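Local coordinates for protein superoxide dismutase (Porphyromonas gingivalis, PDB 1UES) that destroys toxic superoxide radicals, converting them into oxygen and hydrogen peroxide at a single manganese or iron ion in each subunit of a homodimer, at residues E4-L8 with H28-K33; Y35-L39 with N67-T71; L15-I19 with D177-I181. The protein carries 1 engineered substitution. Residues are numbered along the deposited sequence.

Contacts 1 and 2 are neighbours, their centres 10 Å apart, and both use helix 21-42. Contact 1 lays the N-terminal segment 4-8 along it; contact 2, next along the chain, pairs it with helix 62-79. They touch where Leu-32 meets Thr-71 and where Glu-4 and Leu-5 meet Val-36, forming one continuous patch within the alpha-hairpin domain. Contact 3, about 19 Å from contact 1 and 24 Å from contact 2, centre to centre, ties residues 15-19 to the C-terminal domain; its loop encloses contact 2 and crosses contact 1. The manganese is held by His-27 and His-74 from the hairpin and Asp-157 and His-161 from the C-terminal domain, the two domains contact 3 joins.

Contact 1 (E4-L8 with H28-K33); sequences ELISL and HGKHLK
Residues 4-8 form an extended strand-like loop without regular secondary structure (phi -61° to -100°, psi 116° to 156°) that runs past one side of helix segment 28-33, which has a wider pi-type turn at 28-32, inside a helix that began earlier. The register is set by Leu-5 and Lys-33, with CA atoms 5.8 Å apart, and the two segments bury 301 Å². His-28, chi1 t and chi2 -90°, points toward the loop and is its main partner. Its NE2 donates a hydrogen bond to Ile-6 O (2.7 Å, N-H...O 154°), while leucines clasp the imidazole: Leu-8 CG (rotamer m,t) sits 3.9 Å from the His-28 ring centroid over one face, and Leu-5 CD1 (t,p) 4.0 Å from that centroid over the opposite face, both CH-pi contacts. Lys-30 points away from the loop, and His-31 faces the second subunit, where its NE2 hydrogen-bonds to Tyr-164 OH. Leu-32 (t,p) turns back toward the loop, its CG 3.6 Å from Leu-5 CD1 and its CD2 4.0 Å from Ile-6 CG1; it also reaches His-74, a manganese ligand. Lys-33 closes the segment: its CB lies 4.1 Å from Leu-5 CD2, but its chain then leads away so that NZ bonds back to Lys-30 O at 3.0 Å. Ile-6 and Leu-8 continue onto Asn-75 and Phe-78 of helix 62-79. This is the N-terminal arm of the iron/manganese superoxide dismutase alpha-hairpin domain, packed beside the helix that supplies the metal ligand His-27.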
loop_
_atom_site.group_PDB
_atom_site.type_symbol
_atom_site.label_atom_id
_atom_site.label_comp_id
_atom_site.label_asym_id
_atom_site.label_seq_id
_atom_site.Cartn_x
_atom_site.Cartn_y
_atom_site.Cartn_z
ATOM N N GLU A 4 -15.808 -15.552 9.112
ATOM C CA GLU A 4 -16.318 -14.508 9.970
ATOM C C GLU A 4 -15.429 -13.289 10.150
ATOM O O GLU A 4 -14.218 -13.363 9.983
ATOM C CB GLU A 4 -16.542 -15.095 11.377
ATOM C CG GLU A 4 -17.082 -16.539 11.469
ATOM C CD GLU A 4 -16.109 -17.667 11.008
ATOM O OE1 GLU A 4 -16.608 -18.823 10.867
ATOM O OE2 GLU A 4 -14.885 -17.432 10.787
ATOM N N LEU A 5 -16.068 -12.177 10.488
ATOM C CA LEU A 5 -15.342 -10.967 10.847
ATOM C C LEU A 5 -15.119 -11.219 12.358
ATOM O O LEU A 5 -16.068 -11.306 13.142
ATOM C CB LEU A 5 -16.200 -9.707 10.654
ATOM C CG LEU A 5 -15.567 -8.426 11.230
ATOM C CD1 LEU A 5 -14.169 -8.212 10.648
ATOM C CD2 LEU A 5 -16.465 -7.209 10.945
ATOM N N ILE A 6 -13.877 -11.347 12.777
ATOM C CA ILE A 6 -13.625 -11.618 14.178
ATOM C C ILE A 6 -14.127 -10.530 15.140
ATOM O O ILE A 6 -14.180 -9.349 14.825
ATOM C CB ILE A 6 -12.135 -11.875 14.450
ATOM C CG1 ILE A 6 -11.305 -10.662 14.013
ATOM C CG2 ILE A 6 -11.682 -13.127 13.711
ATOM C CD1 ILE A 6 -9.985 -10.626 14.665
ATOM N N SER A 7 -14.537 -10.965 16.316
ATOM C CA SER A 7 -15.000 -10.029 17.324
ATOM C C SER A 7 -13.712 -9.684 18.059
ATOM O O SER A 7 -12.896 -10.560 18.284
ATOM C CB SER A 7 -15.988 -10.728 18.253
ATOM O OG SER A 7 -15.319 -11.785 18.913
ATOM N N LEU A 8 -13.510 -8.414 18.401
ATOM C CA LEU A 8 -12.288 -8.005 19.092
ATOM C C LEU A 8 -12.345 -8.375 20.564
ATOM O O LEU A 8 -13.405 -8.304 21.175
ATOM C CB LEU A 8 -12.077 -6.504 18.949
ATOM C CG LEU A 8 -11.849 -6.054 17.516
ATOM C CD1 LEU A 8 -11.876 -4.551 17.506
ATOM C CD2 LEU A 8 -10.505 -6.586 16.984
ATOM N N HIS A 28 -10.543 -2.595 11.262
ATOM C CA HIS A 28 -11.269 -3.810 11.582
ATOM C C HIS A 28 -12.678 -3.790 10.992
ATOM O O HIS A 28 -13.082 -4.724 10.303
ATOM C CB HIS A 28 -11.333 -4.011 13.105
ATOM C CG HIS A 28 -12.243 -5.117 13.523
ATOM N ND1 HIS A 28 -13.577 -4.910 13.799
ATOM C CD2 HIS A 28 -12.038 -6.454 13.630
ATOM C CE1 HIS A 28 -14.158 -6.073 14.049
ATOM N NE2 HIS A 28 -13.245 -7.024 13.950
ATOM N N GLY A 29 -13.431 -2.721 11.247
ATOM C CA GLY A 29 -14.796 -2.673 10.752
ATOM C C GLY A 29 -15.036 -2.600 9.251
ATOM O O GLY A 29 -16.087 -3.043 8.778
ATOM N N LYS A 30 -14.107 -2.027 8.494
ATOM C CA LYS A 30 -14.301 -1.896 7.057
ATOM C C LYS A 30 -13.320 -2.718 6.227
ATOM O O LYS A 30 -13.744 -3.511 5.389
ATOM C CB LYS A 30 -14.221 -0.422 6.655
ATOM C CG LYS A 30 -15.325 0.411 7.312
ATOM C CD LYS A 30 -16.690 -0.063 6.812
ATOM C CE LYS A 30 -17.825 0.910 7.202
ATOM N NZ LYS A 30 -18.626 0.339 8.315
ATOM N N HIS A 31 -12.015 -2.527 6.435
ATOM C CA HIS A 31 -11.042 -3.308 5.664
ATOM C C HIS A 31 -11.153 -4.796 5.883
ATOM O O HIS A 31 -11.219 -5.574 4.912
ATOM C CB HIS A 31 -9.618 -2.897 6.009
ATOM C CG HIS A 31 -9.244 -1.554 5.484
ATOM N ND1 HIS A 31 -8.651 -1.367 4.259
ATOM C CD2 HIS A 31 -9.362 -0.324 6.041
ATOM C CE1 HIS A 31 -8.413 -0.081 4.083
ATOM N NE2 HIS A 31 -8.838 0.575 5.144
ATOM N N LEU A 32 -11.114 -5.223 7.144
ATOM C CA LEU A 32 -11.206 -6.651 7.399
ATOM C C LEU A 32 -12.552 -7.221 6.956
ATOM O O LEU A 32 -12.617 -8.305 6.391
ATOM C CB LEU A 32 -10.918 -6.964 8.862
ATOM C CG LEU A 32 -10.896 -8.442 9.285
ATOM C CD1 LEU A 32 -9.975 -9.275 8.356
ATOM C CD2 LEU A 32 -10.376 -8.527 10.713
ATOM N N LYS A 33 -13.637 -6.500 7.198
ATOM C CA LYS A 33 -14.928 -6.962 6.729
ATOM C C LYS A 33 -14.884 -7.181 5.198
ATOM O O LYS A 33 -15.407 -8.174 4.675
ATOM C CB LYS A 33 -15.992 -5.924 7.104
ATOM C CG LYS A 33 -17.389 -6.243 6.581
ATOM C CD LYS A 33 -18.034 -5.011 5.918
ATOM C CE LYS A 33 -17.335 -4.574 4.617
ATOM N NZ LYS A 33 -16.637 -3.251 4.648
#

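Contact 2 (Y35-L39 with N67-T71); sequences YVDNL and NAGQT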
loop_
_atom_site.group_PDB
_atom_site.type_symbol
_atom_site.label_atom_id
_atom_site.label_comp_id
_atom_site.label_asym_id
_atom_site.label_seq_id
_atom_site.Cartn_x
_atom_site.Cartn_y
_atom_site.Cartn_z
ATOM N N TYR A 35 -12.275 -7.900 3.320
ATOM C CA TYR A 35 -11.445 -9.068 3.022
ATOM C C TYR A 35 -12.239 -10.352 3.230
ATOM O O TYR A 35 -12.146 -11.285 2.416
ATOM C CB TYR A 35 -10.211 -9.117 3.934
ATOM C CG TYR A 35 -9.170 -8.102 3.556
ATOM C CD1 TYR A 35 -8.753 -7.976 2.225
ATOM C CD2 TYR A 35 -8.614 -7.249 4.509
ATOM C CE1 TYR A 35 -7.798 -7.030 1.851
ATOM C CE2 TYR A 35 -7.655 -6.294 4.130
ATOM C CZ TYR A 35 -7.260 -6.198 2.817
ATOM O OH TYR A 35 -6.296 -5.306 2.417
ATOM N N VAL A 36 -12.971 -10.405 4.342
ATOM C CA VAL A 36 -13.782 -11.562 4.695
ATOM C C VAL A 36 -14.902 -11.769 3.664
ATOM O O VAL A 36 -15.116 -12.899 3.176
ATOM C CB VAL A 36 -14.392 -11.403 6.118
ATOM C CG1 VAL A 36 -15.349 -12.560 6.425
ATOM C CG2 VAL A 36 -13.244 -11.350 7.167
ATOM N N ASP A 37 -15.586 -10.677 3.308
ATOM C CA ASP A 37 -16.671 -10.767 2.320
ATOM C C ASP A 37 -16.158 -11.223 0.947
ATOM O O ASP A 37 -16.752 -12.109 0.291
ATOM C CB ASP A 37 -17.377 -9.418 2.193
ATOM C CG ASP A 37 -18.204 -9.060 3.417
ATOM O OD1 ASP A 37 -18.424 -9.933 4.308
ATOM O OD2 ASP A 37 -18.625 -7.876 3.501
ATOM N N ASN A 38 -15.039 -10.650 0.504
ATOM C CA ASN A 38 -14.484 -11.029 -0.787
ATOM C C ASN A 38 -14.012 -12.469 -0.739
ATOM O O ASN A 38 -14.185 -13.213 -1.694
ATOM C CB ASN A 38 -13.293 -10.132 -1.147
ATOM C CG ASN A 38 -13.712 -8.711 -1.512
ATOM O OD1 ASN A 38 -14.910 -8.415 -1.708
ATOM N ND2 ASN A 38 -12.715 -7.816 -1.614
ATOM N N LEU A 39 -13.416 -12.875 0.381
ATOM C CA LEU A 39 -12.933 -14.238 0.463
ATOM C C LEU A 39 -14.133 -15.181 0.365
ATOM O O LEU A 39 -14.086 -16.152 -0.366
ATOM C CB LEU A 39 -12.204 -14.465 1.791
ATOM C CG LEU A 39 -11.847 -15.922 2.070
ATOM C CD1 LEU A 39 -10.921 -16.420 0.980
ATOM C CD2 LEU A 39 -11.196 -16.023 3.454
ATOM N N ASN A 67 -7.148 -12.345 -0.401
ATOM C CA ASN A 67 -8.124 -12.111 0.647
ATOM C C ASN A 67 -7.953 -13.044 1.826
ATOM O O ASN A 67 -8.147 -12.643 2.958
ATOM C CB ASN A 67 -9.537 -12.171 0.079
ATOM C CG ASN A 67 -9.822 -10.996 -0.826
ATOM O OD1 ASN A 67 -10.007 -9.866 -0.345
ATOM N ND2 ASN A 67 -9.876 -11.235 -2.135
ATOM N N ALA A 68 -7.519 -14.272 1.555
ATOM C CA ALA A 68 -7.291 -15.253 2.625
ATOM C C ALA A 68 -6.123 -14.782 3.498
ATOM O O ALA A 68 -6.231 -14.747 4.736
ATOM C CB ALA A 68 -6.950 -16.638 2.009
ATOM N N GLY A 69 -5.004 -14.447 2.838
ATOM C CA GLY A 69 -3.816 -13.997 3.533
ATOM C C GLY A 69 -4.137 -12.779 4.368
ATOM O O GLY A 69 -3.719 -12.725 5.517
ATOM N N GLN A 70 -4.902 -11.839 3.805
ATOM C CA GLN A 70 -5.263 -10.632 4.560
ATOM C C GLN A 70 -6.154 -10.979 5.746
ATOM O O GLN A 70 -5.982 -10.407 6.830
ATOM C CB GLN A 70 -5.945 -9.604 3.653
ATOM C CG GLN A 70 -4.960 -8.820 2.758
ATOM C CD GLN A 70 -3.869 -8.078 3.556
ATOM O OE1 GLN A 70 -2.909 -8.689 4.025
ATOM N NE2 GLN A 70 -4.020 -6.767 3.696
ATOM N N THR A 71 -7.093 -11.911 5.572
ATOM C CA THR A 71 -7.951 -12.284 6.682
ATOM C C THR A 71 -7.116 -12.891 7.794
ATOM O O THR A 71 -7.207 -12.483 8.938
ATOM C CB THR A 71 -9.063 -13.259 6.253
ATOM O OG1 THR A 71 -9.874 -12.614 5.283
ATOM C CG2 THR A 71 -9.955 -13.626 7.408
#
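Helix segments 35-39 and 67-71 cross at -144°, roughly antiparallel, with axes 8.6 Å apart at closest approach; Tyr-35 and Asn-67 bring their CA atoms to 5.1 Å, and 415 Å² is buried. One hydrogen bond joins the two segments: Gln-70 NE2 donates to Tyr-35 OH at 3.0 Å, almost straight at 175°. The same pair also packs by CH-pi contact, with Gln-70 CB 3.4 Å from the Tyr-35 ring centroid and only 5° off the ring normal, so the glutamine side chain spans the ring, from CB over its face to NE2 at the hydroxyl. Polar atoms also meet carbon. Asn-67 OD1 lies near the ring plane, 3.4 Å from Tyr-35 CD1, and equally 3.4 Å from Asn-38 CB, while Asn-67 ND2 is bonded to Gly-63 O one turn back. Thr-71 OG1 donates to Asn-67 O within its own helix (2.9 Å) where it faces Tyr-35 CB at 3.8 Å. Leu-39 CD1 and Ala-68 CB form an apolar pair at 4.1 Å; van der Waals contacts between carbons bring Leu-39 CB to 3.9 Å from Asn-67 CB and Val-36 CG2 to 4.0 Å from Thr-71 CG2. Leu-53 of helix 53-59 covers Leu-39 and Thr-71, and Phe-119 of the second subunit packs on Tyr-35 and Gln-70. Gln-70 OE1 is bonded to Trp-123 NE1, and the Gln-70 side chain comes within about 5 Å of the manganese. The chemistry implies an outer-sphere polar network, Trp-123 to Gln-70 to Tyr-35, consistent with this family's second-shell glutamine and tyrosine.

Contact 3 (L15-I19 with D177-I181); sequences LAPVI and DLWSI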
loop_
_atom_site.group_PDB
_atom_site.type_symbol
_atom_site.label_atom_id
_atom_site.label_comp_id
_atom_site.label_asym_id
_atom_site.label_seq_id
_atom_site.Cartn_x
_atom_site.Cartn_y
_atom_site.Cartn_z
ATOM N N LEU A 15 -6.817 0.398 22.321
ATOM C CA LEU A 15 -5.437 0.547 21.832
ATOM C C LEU A 15 -5.046 1.982 21.484
ATOM O O LEU A 15 -3.926 2.227 21.032
ATOM C CB LEU A 15 -5.178 -0.356 20.606
ATOM C CG LEU A 15 -5.693 -1.795 20.780
ATOM C CD1 LEU A 15 -5.461 -2.563 19.490
ATOM C CD2 LEU A 15 -4.981 -2.509 21.932
ATOM N N ALA A 16 -5.947 2.936 21.756
ATOM C CA ALA A 16 -5.664 4.342 21.481
ATOM C C ALA A 16 -4.551 4.731 22.455
ATOM O O ALA A 16 -4.578 4.330 23.623
ATOM C CB ALA A 16 -6.912 5.204 21.724
ATOM N N PRO A 17 -3.617 5.589 22.018
ATOM C CA PRO A 17 -3.504 6.251 20.714
ATOM C C PRO A 17 -2.795 5.549 19.563
ATOM O O PRO A 17 -2.848 6.041 18.420
ATOM C CB PRO A 17 -2.736 7.498 21.053
ATOM C CG PRO A 17 -1.735 6.996 22.027
ATOM C CD PRO A 17 -2.516 6.016 22.899
ATOM N N VAL A 18 -2.150 4.437 19.869
ATOM C CA VAL A 18 -1.341 3.681 18.903
ATOM C C VAL A 18 -2.174 3.185 17.711
ATOM O O VAL A 18 -1.725 3.239 16.559
ATOM C CB VAL A 18 -0.601 2.534 19.625
ATOM C CG1 VAL A 18 0.312 1.791 18.626
ATOM C CG2 VAL A 18 0.238 3.111 20.792
ATOM N N ILE A 19 -3.353 2.666 18.019
ATOM C CA ILE A 19 -4.325 2.274 17.004
ATOM C C ILE A 19 -5.572 2.907 17.631
ATOM O O ILE A 19 -6.144 2.369 18.579
ATOM C CB ILE A 19 -4.491 0.737 16.861
ATOM C CG1 ILE A 19 -3.156 0.121 16.426
ATOM C CG2 ILE A 19 -5.532 0.417 15.758
ATOM C CD1 ILE A 19 -3.195 -1.387 16.204
ATOM N N ASP A 177 5.715 2.629 18.524
ATOM C CA ASP A 177 4.611 2.637 19.460
ATOM C C ASP A 177 3.888 1.299 19.546
ATOM O O ASP A 177 3.253 1.022 20.540
ATOM C CB ASP A 177 3.561 3.703 19.096
ATOM C CG ASP A 177 3.982 5.114 19.489
ATOM O OD1 ASP A 177 4.753 5.267 20.469
ATOM O OD2 ASP A 177 3.534 6.066 18.812
ATOM N N LEU A 178 3.976 0.460 18.518
ATOM C CA LEU A 178 3.248 -0.796 18.573
ATOM C C LEU A 178 3.716 -1.654 19.715
ATOM O O LEU A 178 2.949 -2.432 20.269
ATOM C CB LEU A 178 3.400 -1.556 17.258
ATOM C CG LEU A 178 2.525 -1.083 16.107
ATOM C CD1 LEU A 178 2.909 -1.929 14.862
ATOM C CD2 LEU A 178 1.031 -1.210 16.445
ATOM N N TRP A 179 4.988 -1.525 20.070
ATOM C CA TRP A 179 5.494 -2.356 21.163
ATOM C C TRP A 179 4.744 -2.180 22.472
ATOM O O TRP A 179 4.628 -3.126 23.276
ATOM C CB TRP A 179 6.983 -2.098 21.359
ATOM C CG TRP A 179 7.773 -2.343 20.147
ATOM C CD1 TRP A 179 8.306 -1.396 19.305
ATOM C CD2 TRP A 179 8.119 -3.619 19.585
ATOM N NE1 TRP A 179 8.955 -2.013 18.260
ATOM C CE2 TRP A 179 8.856 -3.369 18.405
ATOM C CE3 TRP A 179 7.873 -4.954 19.965
ATOM C CZ2 TRP A 179 9.355 -4.396 17.593
ATOM C CZ3 TRP A 179 8.381 -5.986 19.140
ATOM C CH2 TRP A 179 9.105 -5.691 17.979
ATOM N N SER A 180 4.201 -0.983 22.684
ATOM C CA SER A 180 3.473 -0.683 23.896
ATOM C C SER A 180 2.132 -1.416 24.020
ATOM O O SER A 180 1.581 -1.495 25.114
ATOM C CB SER A 180 3.265 0.832 24.026
ATOM O OG SER A 180 2.271 1.325 23.127
ATOM N N ILE A 181 1.595 -1.946 22.916
ATOM C CA ILE A 181 0.323 -2.672 23.015
ATOM C C ILE A 181 0.429 -4.172 22.748
ATOM O O ILE A 181 -0.585 -4.879 22.712
ATOM C CB ILE A 181 -0.755 -2.110 22.069
ATOM C CG1 ILE A 181 -0.224 -1.985 20.649
ATOM C CG2 ILE A 181 -1.260 -0.760 22.615
ATOM C CD1 ILE A 181 -1.286 -1.580 19.649
#
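Val-18 drives its methyls into the chain turn at 177-181: CG1 lies 3.6 Å from Asp-177 O, 3.8 Å from Leu-178 CD2 and 3.9 Å from Ile-181 CD1, while CG2 sits 3.6 Å from Ser-180 OG. That hydroxyl donates to Asp-177 O (2.8 Å), so its proton is used within its own segment. Beside the valine, Ile-19 CD1 reaches Ile-181 CD1 at 3.9 Å and Leu-178 CD2 at 4.2 Å, and Leu-15 CD2 adds Ile-181 CG2 at 4.2 Å. The loop 15-19 is folded tightly by a cis peptide before Pro-17 and by Ile-19 N donating to Leu-15 O (3.1 Å), which sets Leu-15, Val-18 and Ile-19 together against the other segment. Phe-81 packs on Leu-15, Ile-19 and Ile-181, and Leu-178 rests on Phe-156 of strand 151-157. Hydrophobic packing of this kind joins the two domains of an iron/manganese superoxide dismutase, here close to metal ligand His-27.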